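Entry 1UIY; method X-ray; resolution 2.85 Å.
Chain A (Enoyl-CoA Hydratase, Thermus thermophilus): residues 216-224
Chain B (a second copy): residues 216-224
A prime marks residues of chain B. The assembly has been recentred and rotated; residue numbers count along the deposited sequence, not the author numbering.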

# COMPACT_ATOMS: atom_id res chain seq x y z
N MSE A 216 0.94 -2.31 -4.82
CA MSE A 216 0.51 -3.48 -4.05
C MSE A 216 1.56 -4.54 -3.72
O MSE A 216 2.62 -4.63 -4.34
CB MSE A 216 -0.70 -4.15 -4.71
CG MSE A 216 -0.50 -4.61 -6.14
SE MSE A 216 -2.16 -5.36 -6.84
CE MSE A 216 -2.83 -3.80 -7.73
N GLY A 217 1.26 -5.35 -2.71
CA GLY A 217 2.18 -6.39 -2.30
C GLY A 217 2.35 -7.49 -3.33
O GLY A 217 1.48 -7.75 -4.15
N LEU A 218 3.49 -8.16 -3.26
CA LEU A 218 3.83 -9.24 -4.17
C LEU A 218 2.65 -10.20 -4.36
O LEU A 218 2.14 -10.36 -5.47
CB LEU A 218 5.05 -9.99 -3.63
CG LEU A 218 5.83 -10.84 -4.63
CD1 LEU A 218 6.26 -9.96 -5.82
CD2 LEU A 218 7.05 -11.45 -3.94
N GLU A 219 2.19 -10.81 -3.27
CA GLU A 219 1.08 -11.76 -3.33
C GLU A 219 -0.20 -11.19 -3.95
O GLU A 219 -0.80 -11.82 -4.82
CB GLU A 219 0.78 -12.32 -1.94
CG GLU A 219 1.88 -13.20 -1.36
CD GLU A 219 3.26 -12.52 -1.31
OE1 GLU A 219 3.38 -11.39 -0.80
OE2 GLU A 219 4.25 -13.15 -1.76
N ASP A 220 -0.63 -10.01 -3.53
CA ASP A 220 -1.83 -9.44 -4.15
C ASP A 220 -1.58 -9.26 -5.65
O ASP A 220 -2.43 -9.59 -6.47
CB ASP A 220 -2.20 -8.12 -3.48
CG ASP A 220 -2.73 -8.32 -2.06
OD1 ASP A 220 -2.32 -7.59 -1.14
OD2 ASP A 220 -3.57 -9.22 -1.86
N GLY A 221 -0.41 -8.75 -6.01
CA GLY A 221 -0.11 -8.60 -7.42
C GLY A 221 -0.26 -9.93 -8.15
O GLY A 221 -0.81 -10.00 -9.25
N PHE A 222 0.23 -11.01 -7.54
CA PHE A 222 0.10 -12.32 -8.15
C PHE A 222 -1.36 -12.75 -8.20
O PHE A 222 -1.79 -13.46 -9.12
CB PHE A 222 0.93 -13.35 -7.38
CG PHE A 222 2.40 -13.38 -7.78
CD1 PHE A 222 3.40 -13.26 -6.83
CD2 PHE A 222 2.77 -13.56 -9.11
CE1 PHE A 222 4.75 -13.31 -7.20
CE2 PHE A 222 4.11 -13.61 -9.48
CZ PHE A 222 5.10 -13.49 -8.52
N ARG A 223 -2.15 -12.29 -7.23
CA ARG A 223 -3.56 -12.64 -7.21
C ARG A 223 -4.19 -11.98 -8.41
O ARG A 223 -5.01 -12.58 -9.11
CB ARG A 223 -4.24 -12.15 -5.94
CG ARG A 223 -3.82 -12.89 -4.70
CD ARG A 223 -4.87 -12.76 -3.63
NE ARG A 223 -4.52 -13.51 -2.43
CZ ARG A 223 -3.68 -13.07 -1.50
NH1 ARG A 223 -3.11 -11.88 -1.64
NH2 ARG A 223 -3.43 -13.81 -0.43
N LEU A 224 -3.77 -10.74 -8.65
CA LEU A 224 -4.29 -9.99 -9.79
C LEU A 224 -3.86 -10.64 -11.11
O LEU A 224 -4.70 -10.96 -11.94
CB LEU A 224 -3.78 -8.55 -9.75
CG LEU A 224 -4.32 -7.62 -10.84
CD1 LEU A 224 -5.85 -7.64 -10.90
CD2 LEU A 224 -3.81 -6.24 -10.54
N MSE B 216 -0.42 -2.47 4.81
CA MSE B 216 0.26 -3.52 4.04
C MSE B 216 -0.54 -4.78 3.71
O MSE B 216 -1.55 -5.10 4.33
CB MSE B 216 1.58 -3.90 4.70
CG MSE B 216 1.49 -4.40 6.13
SE MSE B 216 3.27 -4.78 6.83
CE MSE B 216 3.59 -3.11 7.72
N GLY B 217 -0.06 -5.50 2.70
CA GLY B 217 -0.73 -6.72 2.29
C GLY B 217 -0.66 -7.83 3.31
O GLY B 217 0.24 -7.89 4.14
N LEU B 218 -1.63 -8.73 3.24
CA LEU B 218 -1.72 -9.86 4.15
C LEU B 218 -0.37 -10.54 4.34
O LEU B 218 0.16 -10.59 5.45
CB LEU B 218 -2.75 -10.85 3.61
CG LEU B 218 -3.33 -11.85 4.61
CD1 LEU B 218 -3.94 -11.10 5.80
CD2 LEU B 218 -4.39 -12.72 3.92
N GLU B 219 0.21 -11.04 3.24
CA GLU B 219 1.50 -11.72 3.31
C GLU B 219 2.63 -10.88 3.93
O GLU B 219 3.35 -11.37 4.80
CB GLU B 219 1.92 -12.20 1.91
CG GLU B 219 1.03 -13.30 1.34
CD GLU B 219 -0.46 -12.94 1.28
OE1 GLU B 219 -0.82 -11.85 0.78
OE2 GLU B 219 -1.28 -13.76 1.74
N ASP B 220 2.80 -9.64 3.51
CA ASP B 220 3.84 -8.82 4.13
C ASP B 220 3.56 -8.70 5.63
O ASP B 220 4.46 -8.85 6.46
CB ASP B 220 3.92 -7.45 3.46
CG ASP B 220 4.48 -7.53 2.04
OD1 ASP B 220 3.91 -6.90 1.12
OD2 ASP B 220 5.49 -8.23 1.85
N GLY B 221 2.30 -8.46 5.99
CA GLY B 221 1.97 -8.39 7.40
C GLY B 221 2.42 -9.65 8.13
O GLY B 221 2.97 -9.60 9.23
N PHE B 222 2.18 -10.81 7.52
CA PHE B 222 2.58 -12.07 8.12
C PHE B 222 4.11 -12.16 8.18
O PHE B 222 4.68 -12.76 9.09
CB PHE B 222 2.00 -13.25 7.35
CG PHE B 222 0.57 -13.60 7.76
CD1 PHE B 222 -0.44 -13.70 6.81
CD2 PHE B 222 0.25 -13.85 9.09
CE1 PHE B 222 -1.74 -14.04 7.17
CE2 PHE B 222 -1.05 -14.20 9.46
CZ PHE B 222 -2.04 -14.29 8.49
N ARG B 223 4.77 -11.55 7.21
CA ARG B 223 6.23 -11.58 7.19
C ARG B 223 6.69 -10.80 8.39
O ARG B 223 7.62 -11.20 9.08
CB ARG B 223 6.79 -10.95 5.92
CG ARG B 223 6.53 -11.76 4.68
CD ARG B 223 7.53 -11.40 3.61
NE ARG B 223 7.35 -12.20 2.40
CZ ARG B 223 6.44 -11.96 1.47
NH1 ARG B 223 5.62 -10.92 1.61
NH2 ARG B 223 6.35 -12.74 0.40
N LEU B 224 6.02 -9.68 8.63
CA LEU B 224 6.36 -8.84 9.77
C LEU B 224 6.09 -9.57 11.09
O LEU B 224 6.97 -9.70 11.92
CB LEU B 224 5.55 -7.54 9.73
CG LEU B 224 5.87 -6.52 10.82
CD1 LEU B 224 7.37 -6.21 10.89
CD2 LEU B 224 5.08 -5.29 10.53
O HOH W 1 5.39 -7.29 -1.08
O HOH W 2 -3.68 -8.29 1.07

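Symmetric contacts between helices are often built from charged pairs that occur twice, once for each half of the two-fold, and this pair of stretches from an enoyl-CoA hydratase is a compact example. The strongest link is the salt bridge from Arg223′ NH2 to Glu219 OE2, 3.0 Å, where the arginine nitrogen donates a hydrogen bond. A weak hydrogen bond from Arg223′ NH1 to Glu219 OE1, 3.3 Å, accompanies it, so the carboxylate lies at the edge of the guanidinium, near its plane, with both of its oxygens engaged. The two-fold repeats the arrangement with Arg223 NH2 and Glu219′ OE2 at 3.1 Å.

The arginine reaches its partner because its CA-to-CB bond points toward the other stretch and chi2 and chi3 are both t, which extends the chain. Its guanidinium is also held at home: Arg223 NH1 forms a salt bridge with Asp220 OD2, 2.7 Å, three residues earlier and so within reach on the same helix. One cation thus serves an acid of its own chain and an acid of the other. Glutamate, by contrast, is folded, with chi1 m and chi2 p. The two glutamates meet near the axis, their OE1 atoms (Glu219 OE1 to Glu219′ OE1) 4.5 Å apart, a proximity of like charges that the paired arginines help to offset.

Water extends the polar network. Water 1 accepts a hydrogen bond from Leu218 N, 3.0 Å, and donates one to Asp220′ OD1, 2.7 Å; water 2 does the same between Leu218′ N and Asp220 OD1. An amide in the first turn of a helix has no backbone acceptor one turn back, and here the water takes that role while tying it to the opposite chain. Asp220 thus serves both partners: OD2 forms the salt bridge with its own arginine, and OD1 accepts the hydrogen bond from the bridging water.

Packing is modest, 322 Å² over both sides, and Glu219 and Glu219′ contribute the most. The helix axes approach to 9.3 Å at 155°, nearly antiparallel, and the backbones come closest at their N-caps, with Gly217 CA and Gly217′ CA 5.4 Å apart. Glycine suits this place: a CB on Gly217 would point toward the other stretch and lie only 3.0 Å from Asp220′ OD1, whereas Gly217 CA itself keeps 3.9 Å from that atom. Behind the contact, Phe222 and Leu224 are buried but out of reach of the partner stretch, leaving the interface itself largely to charge and water.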